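Local atomic coordinates of listeriolysin O (Listeria monocytogenes, PDB entry 4CDB), a protein that binds cholesterol-containing host membranes, changes conformation and assembles into an oligomeric pore that lyses the cell. Residues Pro4-Ser10 with Asp112-Ser117; Ala20-Asp24 with Arg227-Phe232; Ser163-Asp167 with Phe213-Tyr217; Tyr254-Tyr260 with Pro346-Asn352. Residue numbers count along the deposited sequence, not the author numbering.

Contact 1 of 4, residues Pro4-Ser10 with Asp112-Ser117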
loop_
_atom_site.group_PDB
_atom_site.type_symbol
_atom_site.label_atom_id
_atom_site.label_comp_id
_atom_site.label_asym_id
_atom_site.label_seq_id
_atom_site.Cartn_x
_atom_site.Cartn_y
_atom_site.Cartn_z
ATOM N N PRO A 4 -29.368 -4.373 16.454
ATOM C CA PRO A 4 -30.421 -5.033 17.236
ATOM C C PRO A 4 -31.335 -4.024 17.925
ATOM O O PRO A 4 -31.045 -2.828 17.931
ATOM C CB PRO A 4 -29.631 -5.815 18.287
ATOM C CG PRO A 4 -28.361 -5.054 18.442
ATOM C CD PRO A 4 -28.039 -4.548 17.064
ATOM N N ALA A 5 -32.430 -4.508 18.500
ATOM C CA ALA A 5 -33.371 -3.637 19.194
ATOM C C ALA A 5 -32.840 -3.231 20.567
ATOM O O ALA A 5 -32.114 -3.991 21.211
ATOM C CB ALA A 5 -34.728 -4.314 19.326
ATOM N N SER A 6 -33.200 -2.030 21.009
ATOM C CA SER A 6 -32.783 -1.537 22.318
ATOM C C SER A 6 -33.439 -2.332 23.444
ATOM O O SER A 6 -34.590 -2.756 23.323
ATOM C CB SER A 6 -33.121 -0.051 22.464
ATOM O OG SER A 6 -32.469 0.723 21.471
ATOM N N PRO A 7 -32.701 -2.542 24.546
ATOM C CA PRO A 7 -33.234 -3.222 25.731
ATOM C C PRO A 7 -34.341 -2.390 26.368
ATOM O O PRO A 7 -34.440 -1.199 26.066
ATOM C CB PRO A 7 -32.028 -3.279 26.678
ATOM C CG PRO A 7 -30.833 -3.095 25.806
ATOM C CD PRO A 7 -31.279 -2.194 24.701
ATOM N N PRO A 8 -35.166 -3.002 27.236
ATOM C CA PRO A 8 -36.202 -2.226 27.925
ATOM C C PRO A 8 -35.588 -1.140 28.802
ATOM O O PRO A 8 -34.493 -1.325 29.334
ATOM C CB PRO A 8 -36.908 -3.273 28.794
ATOM C CG PRO A 8 -35.926 -4.391 28.934
ATOM C CD PRO A 8 -35.182 -4.420 27.636
ATOM N N ALA A 9 -36.287 -0.019 28.940
ATOM C CA ALA A 9 -35.789 1.101 29.731
ATOM C C ALA A 9 -35.689 0.754 31.217
ATOM O O ALA A 9 -36.578 0.113 31.779
ATOM C CB ALA A 9 -36.667 2.331 29.523
ATOM N N SER A 10 -34.595 1.177 31.847
ATOM C CA SER A 10 -34.386 0.945 33.274
ATOM C C SER A 10 -35.258 1.882 34.107
ATOM O O SER A 10 -35.484 3.029 33.717
ATOM C CB SER A 10 -32.912 1.146 33.634
ATOM O OG SER A 10 -32.083 0.295 32.864
ATOM N N ASP A 112 -25.670 2.323 31.258
ATOM C CA ASP A 112 -26.931 1.606 31.374
ATOM C C ASP A 112 -26.810 0.303 30.584
ATOM O O ASP A 112 -25.728 -0.278 30.501
ATOM C CB ASP A 112 -28.090 2.460 30.855
ATOM C CG ASP A 112 -29.431 2.082 31.478
ATOM O OD1 ASP A 112 -29.594 0.922 31.914
ATOM O OD2 ASP A 112 -30.326 2.952 31.522
ATOM N N SER A 113 -27.912 -0.151 29.996
ATOM C CA SER A 113 -27.913 -1.412 29.261
ATOM C C SER A 113 -27.809 -1.215 27.752
ATOM O O SER A 113 -28.139 -0.148 27.230
ATOM C CB SER A 113 -29.170 -2.222 29.591
ATOM O OG SER A 113 -30.335 -1.528 29.182
ATOM N N LEU A 114 -27.337 -2.250 27.062
ATOM C CA LEU A 114 -27.329 -2.276 25.602
ATOM C C LEU A 114 -27.522 -3.697 25.080
ATOM O O LEU A 114 -27.352 -4.668 25.822
ATOM C CB LEU A 114 -26.044 -1.653 25.034
ATOM C CG LEU A 114 -24.659 -2.091 25.524
ATOM C CD1 LEU A 114 -24.278 -3.494 25.062
ATOM C CD2 LEU A 114 -23.613 -1.088 25.066
ATOM N N THR A 115 -27.879 -3.818 23.805
ATOM C CA THR A 115 -28.015 -5.131 23.186
ATOM C C THR A 115 -26.898 -5.352 22.176
ATOM O O THR A 115 -26.698 -4.538 21.271
ATOM C CB THR A 115 -29.376 -5.303 22.481
ATOM O OG1 THR A 115 -30.434 -5.131 23.430
ATOM C CG2 THR A 115 -29.487 -6.689 21.860
ATOM N N LEU A 116 -26.169 -6.451 22.343
ATOM C CA LEU A 116 -25.133 -6.837 21.392
ATOM C C LEU A 116 -25.674 -7.874 20.417
ATOM O O LEU A 116 -26.492 -8.720 20.784
ATOM C CB LEU A 116 -23.914 -7.404 22.120
ATOM C CG LEU A 116 -23.116 -6.414 22.966
ATOM C CD1 LEU A 116 -21.960 -7.121 23.656
ATOM C CD2 LEU A 116 -22.613 -5.256 22.112
ATOM N N SER A 117 -25.217 -7.800 19.172
ATOM C CA SER A 117 -25.621 -8.751 18.146
ATOM C C SER A 117 -24.422 -9.192 17.310
ATOM O O SER A 117 -23.535 -8.387 17.013
ATOM C CB SER A 117 -26.700 -8.146 17.249
ATOM O OG SER A 117 -26.984 -8.989 16.150
#
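The ring of Pro7 lies over Ser113 and the start of strand 114-118: its CG is 3.4 Å from Leu114 C and 3.2 Å from Thr115 OG1, and its CB 3.5 Å from Ser113 OG. Residues Pro4-Ser10 form a polyproline II stretch, with phi about -62 to -77° and psi about 138 to 171°, running roughly antiparallel to Asp112-Ser117 (161° between end-to-end directions). The threefold repeat of this conformation turns Pro4, Pro7 and Ser10 toward the strand, and Ala5, Ser6, Pro8 and Ala9 away from it. No backbone-to-backbone hydrogen bond joins the two segments, so the peptide rests on the sheet without adding a strand to it; Leu114 and Leu116 bond instead to strand 129-132, and Thr115 and Ser117 to Asn223 and Asn221. Pro4 covers the Ser117 end, CG 3.3 Å from Thr115 O and 3.7 Å from Ser117 CB. Polar approaches come from side chains. Thr115 OG1 lies 3.0 Å from Ala5 O, while Ser113 OG is held by Arg230. Beside Asp112, Ser10 OG donates to Asp112 OD1 at 2.7 Å.

Contact 2 of 4, residues Ala20-Asp24 with Arg227-Phe232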
loop_
_atom_site.group_PDB
_atom_site.type_symbol
_atom_site.label_atom_id
_atom_site.label_comp_id
_atom_site.label_asym_id
_atom_site.label_seq_id
_atom_site.Cartn_x
_atom_site.Cartn_y
_atom_site.Cartn_z
ATOM N N ALA A 20 -31.980 12.664 32.720
ATOM C CA ALA A 20 -31.886 12.007 31.419
ATOM C C ALA A 20 -32.360 12.947 30.316
ATOM O O ALA A 20 -31.748 13.035 29.251
ATOM C CB ALA A 20 -32.697 10.709 31.409
ATOM N N ASP A 21 -33.445 13.661 30.588
ATOM C CA ASP A 21 -33.983 14.626 29.641
ATOM C C ASP A 21 -33.023 15.799 29.437
ATOM O O ASP A 21 -32.867 16.290 28.322
ATOM C CB ASP A 21 -35.348 15.120 30.115
ATOM C CG ASP A 21 -35.922 16.198 29.220
ATOM O OD1 ASP A 21 -36.543 15.847 28.196
ATOM O OD2 ASP A 21 -35.762 17.394 29.544
ATOM N N GLU A 22 -32.377 16.240 30.513
ATOM C CA GLU A 22 -31.380 17.303 30.411
ATOM C C GLU A 22 -30.195 16.860 29.556
ATOM O O GLU A 22 -29.650 17.645 28.783
ATOM C CB GLU A 22 -30.892 17.742 31.792
ATOM C CG GLU A 22 -31.918 18.494 32.623
ATOM C CD GLU A 22 -31.396 18.832 34.005
ATOM O OE1 GLU A 22 -30.297 18.353 34.356
ATOM O OE2 GLU A 22 -32.081 19.576 34.739
ATOM N N ILE A 23 -29.795 15.601 29.702
ATOM C CA ILE A 23 -28.711 15.054 28.892
ATOM C C ILE A 23 -29.100 15.030 27.416
ATOM O O ILE A 23 -28.318 15.437 26.555
ATOM C CB ILE A 23 -28.288 13.645 29.366
ATOM C CG1 ILE A 23 -27.604 13.730 30.729
ATOM C CG2 ILE A 23 -27.344 12.999 28.364
ATOM C CD1 ILE A 23 -27.337 12.382 31.374
ATOM N N ASP A 24 -30.315 14.567 27.132
ATOM C CA ASP A 24 -30.822 14.534 25.762
ATOM C C ASP A 24 -30.733 15.900 25.091
ATOM O O ASP A 24 -30.189 16.024 23.996
ATOM C CB ASP A 24 -32.272 14.040 25.723
ATOM C CG ASP A 24 -32.392 12.556 25.997
ATOM O OD1 ASP A 24 -31.417 11.819 25.738
ATOM O OD2 ASP A 24 -33.466 12.123 26.464
ATOM N N ARG A 227 -32.684 7.637 22.257
ATOM C CA ARG A 227 -32.332 8.798 23.065
ATOM C C ARG A 227 -30.849 8.756 23.396
ATOM O O ARG A 227 -30.316 7.697 23.729
ATOM C CB ARG A 227 -33.144 8.831 24.360
ATOM C CG ARG A 227 -34.647 8.883 24.156
ATOM C CD ARG A 227 -35.383 8.771 25.484
ATOM N NE ARG A 227 -34.999 9.835 26.408
ATOM C CZ ARG A 227 -35.358 9.886 27.687
ATOM N NH1 ARG A 227 -36.116 8.930 28.208
ATOM N NH2 ARG A 227 -34.956 10.894 28.447
ATOM N N PRO A 228 -30.176 9.912 23.293
ATOM C CA PRO A 228 -28.750 10.018 23.620
ATOM C C PRO A 228 -28.450 9.601 25.056
ATOM O O PRO A 228 -27.372 9.076 25.332
ATOM C CB PRO A 228 -28.463 11.510 23.431
ATOM C CG PRO A 228 -29.461 11.954 22.412
ATOM C CD PRO A 228 -30.704 11.156 22.705
ATOM N N SER A 229 -29.400 9.822 25.957
ATOM C CA SER A 229 -29.204 9.521 27.373
ATOM C C SER A 229 -29.275 8.030 27.706
ATOM O O SER A 229 -28.918 7.628 28.811
ATOM C CB SER A 229 -30.219 10.284 28.226
ATOM O OG SER A 229 -31.544 9.944 27.864
ATOM N N ARG A 230 -29.737 7.217 26.759
ATOM C CA ARG A 230 -29.938 5.788 27.013
ATOM C C ARG A 230 -28.663 5.037 27.393
ATOM O O ARG A 230 -28.717 4.052 28.123
ATOM C CB ARG A 230 -30.610 5.100 25.819
ATOM C CG ARG A 230 -32.086 4.797 26.024
ATOM C CD ARG A 230 -32.328 4.000 27.303
ATOM N NE ARG A 230 -32.463 2.563 27.069
ATOM C CZ ARG A 230 -31.540 1.655 27.374
ATOM N NH1 ARG A 230 -30.396 2.023 27.934
ATOM N NH2 ARG A 230 -31.765 0.372 27.122
ATOM N N PHE A 231 -27.520 5.501 26.898
ATOM C CA PHE A 231 -26.258 4.807 27.148
ATOM C C PHE A 231 -25.655 5.140 28.511
ATOM O O PHE A 231 -24.779 4.427 29.002
ATOM C CB PHE A 231 -25.246 5.086 26.033
ATOM C CG PHE A 231 -25.405 4.194 24.832
ATOM C CD1 PHE A 231 -26.258 3.101 24.874
ATOM C CD2 PHE A 231 -24.696 4.441 23.666
ATOM C CE1 PHE A 231 -26.407 2.273 23.774
ATOM C CE2 PHE A 231 -24.840 3.618 22.562
ATOM C CZ PHE A 231 -25.698 2.531 22.617
ATOM N N PHE A 232 -26.134 6.215 29.125
ATOM C CA PHE A 232 -25.581 6.656 30.400
ATOM C C PHE A 232 -26.317 6.061 31.591
ATOM O O PHE A 232 -27.524 5.818 31.528
ATOM C CB PHE A 232 -25.595 8.180 30.485
ATOM C CG PHE A 232 -24.782 8.845 29.417
ATOM C CD1 PHE A 232 -23.402 8.914 29.525
ATOM C CD2 PHE A 232 -25.393 9.396 28.302
ATOM C CE1 PHE A 232 -22.646 9.524 28.539
ATOM C CE2 PHE A 232 -24.643 10.006 27.316
ATOM C CZ PHE A 232 -23.270 10.070 27.434
#
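Arg227, in the loop between strand 207-222 and helix 238-243, reaches across to the N-terminal helix 14-28, where NE and NH2 each donate to Asp24 OD2 at 2.8 Å. The contact thus fastens that helix to this loop within the thiol-activated cytolysin family region. The salt bridge meets the guanidinium at its edge, and Ala20, one helical turn before Asp24, has its CB 3.7 Å from Arg227 NH2. Pro228 packs next to the same carboxylate, its CD 3.2 Å from Asp24 OD1; its ring nitrogen has no hydrogen to give, so the bonding passes to the next residue. Ser229 supplies it twice, from N and from OG, both 2.8 Å from Asp24 OD1. Its CB also sits 3.3 Å from Ala20 O and 4.0 Å from Ile23 CG2. Residues 228-231 have helical backbone angles, and Arg230 N bonds to Arg227 O at 3.1 Å. Neither Arg230 nor Phe231 touches Ala20-Asp24: Arg230 bonds to Ser113 and to the carbonyl of Pro7, and the Phe231 ring meets Tyr254 edge-to-face. Phe232 returns, its CD2 4.1 Å from Ile23 CG2, in an apolar patch shared with Leu241. Four donor atoms converge on one buried carboxylate, two to each oxygen, which is consistent with a charged Asp24 and makes it the main polar tie, beside the packing of Ala20 and Ile23.

Contact 3 of 4, residues Ser163-Asp167 with Phe213-Tyr217; sequences SAKID and FKQIY
Ile216 and Asp167 lose the most surface here, and both point to the same face of an antiparallel strand pair. Residues 165-167 and 213-216 are extended, while Tyr217 (phi/psi -84/-37°) departs from this; the strand axes approach to 4.8 Å with N-to-C directions 153° apart. Lys165 faces Ile216 and Asp167 faces Lys214 as hydrogen-bonded pairs (CA-CA 4.8 Å each), with Ile166 and Gln215 as the non-hydrogen-bonded pair between them (5.0 Å). Ile216 N donates to Lys165 O and Lys165 N to Ile216 O, both at 2.8 Å; Lys214 N donates to Asp167 O at 2.8 Å and Asp167 N to Lys214 O at 3.0 Å. This pairing sets Ile216 CB 4.0 Å from Lys165 CB and Asp167 CB 3.6 Å from Lys214 CB. The m,t rotamer of Ile216 brings CD1 to 4.3 Å from Asp167 CB. The pair belongs to the central antiparallel sheet of the cholesterol-dependent cytolysin fold: strand 165-172 leads into, and strand 207-222 out of, the region holding the membrane-inserting segments 176-189 and 196-205, helical in this soluble form. With Asp167 chi1 t, a water joins OD2 (3.2 Å) to Lys214 NZ (2.9 Å); another joins NZ (3.1 Å) to Asp167 O (2.8 Å), and Gln78 and Gln263 also bind NZ. Ala164 CA lies 3.5 Å from Ile216 O and its CB 3.7 Å from Tyr217 CD1, at the ring edge.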
loop_
_atom_site.group_PDB
_atom_site.type_symbol
_atom_site.label_atom_id
_atom_site.label_comp_id
_atom_site.label_asym_id
_atom_site.label_seq_id
_atom_site.Cartn_x
_atom_site.Cartn_y
_atom_site.Cartn_z
ATOM N N SER A 163 -15.934 -19.001 4.921
ATOM C CA SER A 163 -14.788 -18.151 4.625
ATOM C C SER A 163 -14.893 -16.802 5.328
ATOM O O SER A 163 -15.983 -16.247 5.476
ATOM C CB SER A 163 -14.638 -17.948 3.116
ATOM O OG SER A 163 -15.779 -17.308 2.573
ATOM N N ALA A 164 -13.751 -16.290 5.770
ATOM C CA ALA A 164 -13.701 -14.997 6.433
ATOM C C ALA A 164 -13.996 -13.887 5.436
ATOM O O ALA A 164 -13.774 -14.047 4.238
ATOM C CB ALA A 164 -12.338 -14.786 7.067
ATOM N N LYS A 165 -14.509 -12.769 5.935
ATOM C CA LYS A 165 -14.697 -11.585 5.108
ATOM C C LYS A 165 -13.341 -10.919 4.875
ATOM O O LYS A 165 -12.628 -10.601 5.826
ATOM C CB LYS A 165 -15.657 -10.607 5.789
ATOM C CG LYS A 165 -15.742 -9.248 5.114
ATOM C CD LYS A 165 -16.630 -8.293 5.896
ATOM C CE LYS A 165 -16.604 -6.899 5.287
ATOM N NZ LYS A 165 -17.468 -5.946 6.038
ATOM N N ILE A 166 -12.979 -10.720 3.612
ATOM C CA ILE A 166 -11.677 -10.138 3.284
ATOM C C ILE A 166 -11.729 -8.621 3.109
ATOM O O ILE A 166 -12.472 -8.105 2.275
ATOM C CB ILE A 166 -11.054 -10.776 2.016
ATOM C CG1 ILE A 166 -10.503 -12.167 2.324
ATOM C CG2 ILE A 166 -9.933 -9.907 1.476
ATOM C CD1 ILE A 166 -11.510 -13.274 2.173
ATOM N N ASP A 167 -10.934 -7.917 3.910
ATOM C CA ASP A 167 -10.738 -6.482 3.743
ATOM C C ASP A 167 -9.283 -6.248 3.329
ATOM O O ASP A 167 -8.364 -6.480 4.115
ATOM C CB ASP A 167 -11.055 -5.744 5.045
ATOM C CG ASP A 167 -11.334 -4.270 4.830
ATOM O OD1 ASP A 167 -10.876 -3.718 3.809
ATOM O OD2 ASP A 167 -12.012 -3.663 5.688
ATOM N N PHE A 213 -3.932 -6.863 5.016
ATOM C CA PHE A 213 -4.787 -8.005 4.701
ATOM C C PHE A 213 -5.619 -8.420 5.918
ATOM O O PHE A 213 -5.102 -9.023 6.861
ATOM C CB PHE A 213 -3.936 -9.175 4.195
ATOM C CG PHE A 213 -4.738 -10.358 3.721
ATOM C CD1 PHE A 213 -5.481 -10.286 2.551
ATOM C CD2 PHE A 213 -4.731 -11.547 4.433
ATOM C CE1 PHE A 213 -6.215 -11.377 2.109
ATOM C CE2 PHE A 213 -5.461 -12.642 3.995
ATOM C CZ PHE A 213 -6.203 -12.557 2.833
ATOM N N LYS A 214 -6.906 -8.088 5.896
ATOM C CA LYS A 214 -7.793 -8.420 7.006
ATOM C C LYS A 214 -8.666 -9.630 6.702
ATOM O O LYS A 214 -9.314 -9.698 5.655
ATOM C CB LYS A 214 -8.686 -7.229 7.375
ATOM C CG LYS A 214 -7.965 -6.042 7.999
ATOM C CD LYS A 214 -8.966 -5.030 8.552
ATOM C CE LYS A 214 -8.272 -3.826 9.174
ATOM N NZ LYS A 214 -7.546 -3.015 8.158
ATOM N N GLN A 215 -8.674 -10.582 7.629
ATOM C CA GLN A 215 -9.604 -11.702 7.582
ATOM C C GLN A 215 -10.584 -11.589 8.748
ATOM O O GLN A 215 -10.254 -11.913 9.890
ATOM C CB GLN A 215 -8.847 -13.032 7.617
ATOM C CG GLN A 215 -8.048 -13.312 6.351
ATOM C CD GLN A 215 -7.011 -14.402 6.536
ATOM O OE1 GLN A 215 -6.403 -14.520 7.598
ATOM N NE2 GLN A 215 -6.806 -15.207 5.498
ATOM N N ILE A 216 -11.787 -11.106 8.453
ATOM C CA ILE A 216 -12.787 -10.859 9.484
ATOM C C ILE A 216 -13.695 -12.072 9.670
ATOM O O ILE A 216 -14.393 -12.483 8.745
ATOM C CB ILE A 216 -13.643 -9.624 9.143
ATOM C CG1 ILE A 216 -12.744 -8.420 8.860
ATOM C CG2 ILE A 216 -14.632 -9.328 10.266
ATOM C CD1 ILE A 216 -13.475 -7.231 8.267
ATOM N N TYR A 217 -13.684 -12.634 10.875
ATOM C CA TYR A 217 -14.467 -13.825 11.176
ATOM C C TYR A 217 -15.905 -13.472 11.545
ATOM O O TYR A 217 -16.840 -14.199 11.203
ATOM C CB TYR A 217 -13.811 -14.618 12.307
ATOM C CG TYR A 217 -12.399 -15.059 11.999
ATOM C CD1 TYR A 217 -12.016 -15.371 10.702
ATOM C CD2 TYR A 217 -11.445 -15.156 13.005
ATOM C CE1 TYR A 217 -10.725 -15.773 10.414
ATOM C CE2 TYR A 217 -10.151 -15.558 12.727
ATOM C CZ TYR A 217 -9.796 -15.864 11.429
ATOM O OH TYR A 217 -8.509 -16.263 11.148
HETATM O O HOH W 1 -7.277 -4.096 5.231
HETATM O O HOH W 2 -10.049 -1.707 7.382
#

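Contact 4 of 4, residues Tyr254-Tyr260 with Pro346-Asn352; sequences YISSVAY and PIAYTTN
Strands 254-260 and 346-352 pair antiparallel in the central sheet of the cytolysin, axes 4.4 Å apart at closest and N-to-C directions at 138°. Tyr254-Asn352, Ser257-Thr350 and Ala259-Ala348 are hydrogen-bonded pairs; Ile255-Thr351, Val258-Tyr349 and Tyr260-Pro346 are non-hydrogen-bonded. Two beta bulges shift the register, with Ser256 (phi/psi -82/-24°) and Ile347 (-130/-13°) as extra residues; Ser256 N bonds to Thr350 O (3.0 Å) and Ile347 N to Ala259 O (3.0 Å). On one face the Pro346 ring bridges Val258 and Tyr260, CB 4.0 Å from Val258 CG1 and CG 3.7 Å from Tyr260 CE2. Tyr349 (chi1 p) nestles against Ile255 and Val258, CD2 3.8 Å from Ile255 CG2 and CB 4.0 Å from Val258 CG2. On the opposite face, Ala259 and Ala348 (CB-CB 4.1 Å) leave a shallow place beside which Ile216 packs. Asn352 (chi1 m) fills the space between Tyr254 (chi1 p) and Ser256, its ND2 weakly bonded to Tyr254 OH (3.4 Å), whose stronger partner is Asn357. The first bulge places Ser256 OG 2.8 Å from Thr350 OG1, a hydroxyl-hydroxyl hydrogen bond that supplements the backbone ladder where regular pairing is interrupted.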
loop_
_atom_site.group_PDB
_atom_site.type_symbol
_atom_site.label_atom_id
_atom_site.label_comp_id
_atom_site.label_asym_id
_atom_site.label_seq_id
_atom_site.Cartn_x
_atom_site.Cartn_y
_atom_site.Cartn_z
ATOM N N TYR A 254 -20.128 6.647 20.082
ATOM C CA TYR A 254 -20.002 5.283 20.581
ATOM C C TYR A 254 -19.524 4.324 19.496
ATOM O O TYR A 254 -19.757 4.545 18.306
ATOM C CB TYR A 254 -21.324 4.790 21.182
ATOM C CG TYR A 254 -22.454 4.653 20.188
ATOM C CD1 TYR A 254 -23.203 5.758 19.806
ATOM C CD2 TYR A 254 -22.782 3.418 19.641
ATOM C CE1 TYR A 254 -24.240 5.639 18.900
ATOM C CE2 TYR A 254 -23.818 3.291 18.735
ATOM C CZ TYR A 254 -24.544 4.405 18.369
ATOM O OH TYR A 254 -25.576 4.287 17.468
ATOM N N ILE A 255 -18.847 3.262 19.913
ATOM C CA ILE A 255 -18.425 2.225 18.982
ATOM C C ILE A 255 -19.634 1.362 18.621
ATOM O O ILE A 255 -20.113 0.571 19.435
ATOM C CB ILE A 255 -17.284 1.374 19.572
ATOM C CG1 ILE A 255 -16.094 2.268 19.936
ATOM C CG2 ILE A 255 -16.859 0.293 18.595
ATOM C CD1 ILE A 255 -14.889 1.515 20.469
ATOM N N SER A 256 -20.128 1.531 17.397
ATOM C CA SER A 256 -21.351 0.869 16.952
ATOM C C SER A 256 -21.126 -0.568 16.484
ATOM O O SER A 256 -22.045 -1.382 16.508
ATOM C CB SER A 256 -22.024 1.689 15.848
ATOM O OG SER A 256 -21.109 1.986 14.805
ATOM N N SER A 257 -19.903 -0.876 16.062
ATOM C CA SER A 257 -19.584 -2.207 15.556
ATOM C C SER A 257 -18.085 -2.475 15.599
ATOM O O SER A 257 -17.287 -1.583 15.322
ATOM C CB SER A 257 -20.095 -2.366 14.124
ATOM O OG SER A 257 -19.813 -3.660 13.625
ATOM N N VAL A 258 -17.711 -3.704 15.947
ATOM C CA VAL A 258 -16.308 -4.099 15.992
ATOM C C VAL A 258 -16.070 -5.344 15.146
ATOM O O VAL A 258 -16.780 -6.343 15.284
ATOM C CB VAL A 258 -15.838 -4.394 17.436
ATOM C CG1 VAL A 258 -14.389 -4.879 17.440
ATOM C CG2 VAL A 258 -15.991 -3.165 18.320
ATOM N N ALA A 259 -15.075 -5.278 14.266
ATOM C CA ALA A 259 -14.696 -6.429 13.453
ATOM C C ALA A 259 -13.609 -7.245 14.152
ATOM O O ALA A 259 -12.574 -6.707 14.555
ATOM C CB ALA A 259 -14.223 -5.982 12.074
ATOM N N TYR A 260 -13.855 -8.542 14.306
ATOM C CA TYR A 260 -12.901 -9.435 14.955
ATOM C C TYR A 260 -12.297 -10.388 13.934
ATOM O O TYR A 260 -12.983 -10.844 13.019
ATOM C CB TYR A 260 -13.583 -10.247 16.061
ATOM C CG TYR A 260 -14.110 -9.426 17.218
ATOM C CD1 TYR A 260 -15.348 -8.801 17.143
ATOM C CD2 TYR A 260 -13.383 -9.299 18.394
ATOM C CE1 TYR A 260 -15.841 -8.059 18.199
ATOM C CE2 TYR A 260 -13.866 -8.558 19.459
ATOM C CZ TYR A 260 -15.097 -7.939 19.355
ATOM O OH TYR A 260 -15.587 -7.201 20.408
ATOM N N PRO A 346 -9.866 -7.780 17.908
ATOM C CA PRO A 346 -10.380 -6.572 17.249
ATOM C C PRO A 346 -9.357 -5.997 16.266
ATOM O O PRO A 346 -8.192 -5.799 16.627
ATOM C CB PRO A 346 -10.599 -5.603 18.416
ATOM C CG PRO A 346 -10.805 -6.492 19.608
ATOM C CD PRO A 346 -9.892 -7.660 19.378
ATOM N N ILE A 347 -9.788 -5.747 15.034
ATOM C CA ILE A 347 -8.888 -5.240 14.005
ATOM C C ILE A 347 -9.454 -4.017 13.287
ATOM O O ILE A 347 -8.737 -3.322 12.566
ATOM C CB ILE A 347 -8.532 -6.335 12.974
ATOM C CG1 ILE A 347 -9.799 -7.000 12.434
ATOM C CG2 ILE A 347 -7.611 -7.375 13.596
ATOM C CD1 ILE A 347 -9.522 -8.147 11.477
ATOM N N ALA A 348 -10.742 -3.761 13.490
ATOM C CA ALA A 348 -11.404 -2.596 12.912
ATOM C C ALA A 348 -12.715 -2.329 13.635
ATOM O O ALA A 348 -13.312 -3.241 14.204
ATOM C CB ALA A 348 -11.659 -2.811 11.431
ATOM N N TYR A 349 -13.160 -1.077 13.610
ATOM C CA TYR A 349 -14.439 -0.723 14.210
ATOM C C TYR A 349 -15.047 0.543 13.618
ATOM O O TYR A 349 -14.345 1.365 13.028
ATOM C CB TYR A 349 -14.318 -0.608 15.734
ATOM C CG TYR A 349 -13.419 0.505 16.235
ATOM C CD1 TYR A 349 -12.046 0.327 16.324
ATOM C CD2 TYR A 349 -13.948 1.723 16.646
ATOM C CE1 TYR A 349 -11.218 1.337 16.793
ATOM C CE2 TYR A 349 -13.131 2.740 17.116
ATOM C CZ TYR A 349 -11.766 2.540 17.189
ATOM O OH TYR A 349 -10.945 3.543 17.655
ATOM N N THR A 350 -16.358 0.684 13.772
ATOM C CA THR A 350 -17.065 1.864 13.292
ATOM C C THR A 350 -17.607 2.652 14.479
ATOM O O THR A 350 -17.888 2.079 15.536
ATOM C CB THR A 350 -18.234 1.482 12.365
ATOM O OG1 THR A 350 -19.247 0.817 13.128
ATOM C CG2 THR A 350 -17.754 0.562 11.249
ATOM N N THR A 351 -17.754 3.961 14.308
ATOM C CA THR A 351 -18.268 4.811 15.374
ATOM C C THR A 351 -19.462 5.640 14.910
ATOM O O THR A 351 -19.509 6.095 13.767
ATOM C CB THR A 351 -17.180 5.755 15.919
ATOM O OG1 THR A 351 -16.529 6.412 14.825
ATOM C CG2 THR A 351 -16.150 4.974 16.712
ATOM N N ASN A 352 -20.427 5.826 15.807
ATOM C CA ASN A 352 -21.583 6.672 15.535
ATOM C C ASN A 352 -21.648 7.814 16.535
ATOM O O ASN A 352 -21.410 7.612 17.727
ATOM C CB ASN A 352 -22.882 5.866 15.613
ATOM C CG ASN A 352 -23.019 4.854 14.491
ATOM O OD1 ASN A 352 -22.067 4.579 13.764
ATOM N ND2 ASN A 352 -24.212 4.288 14.352
#

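How the contacts relate
Contacts 3 and 4 are backbone ladders in one antiparallel sheet, joined where Tyr217 N meets Tyr260 O at 2.9 Å, a probable hydrogen bond between strands 207-222 and 252-260. Contacts 2 and 4 are buried; 1 and 3 are partly so. Contact 4 is bulged and largely apolar on its Pro346-Tyr349 face, whereas contact 3 has waters at its lysine-aspartate end. Contact 1 reaches the same sheet from outside, laying an N-terminal peptide on strand 114-118 through prolines and hydroxyls. Contact 2, its centre about 42 Å from the chain's centre, combines a salt bridge with serine hydrogen bonds and a small apolar patch. Arg230 NH2 lies 3.1 Å from Ser113 OG in contact 1, and Phe231 CE2 3.5 Å from Tyr254 CG in contact 4.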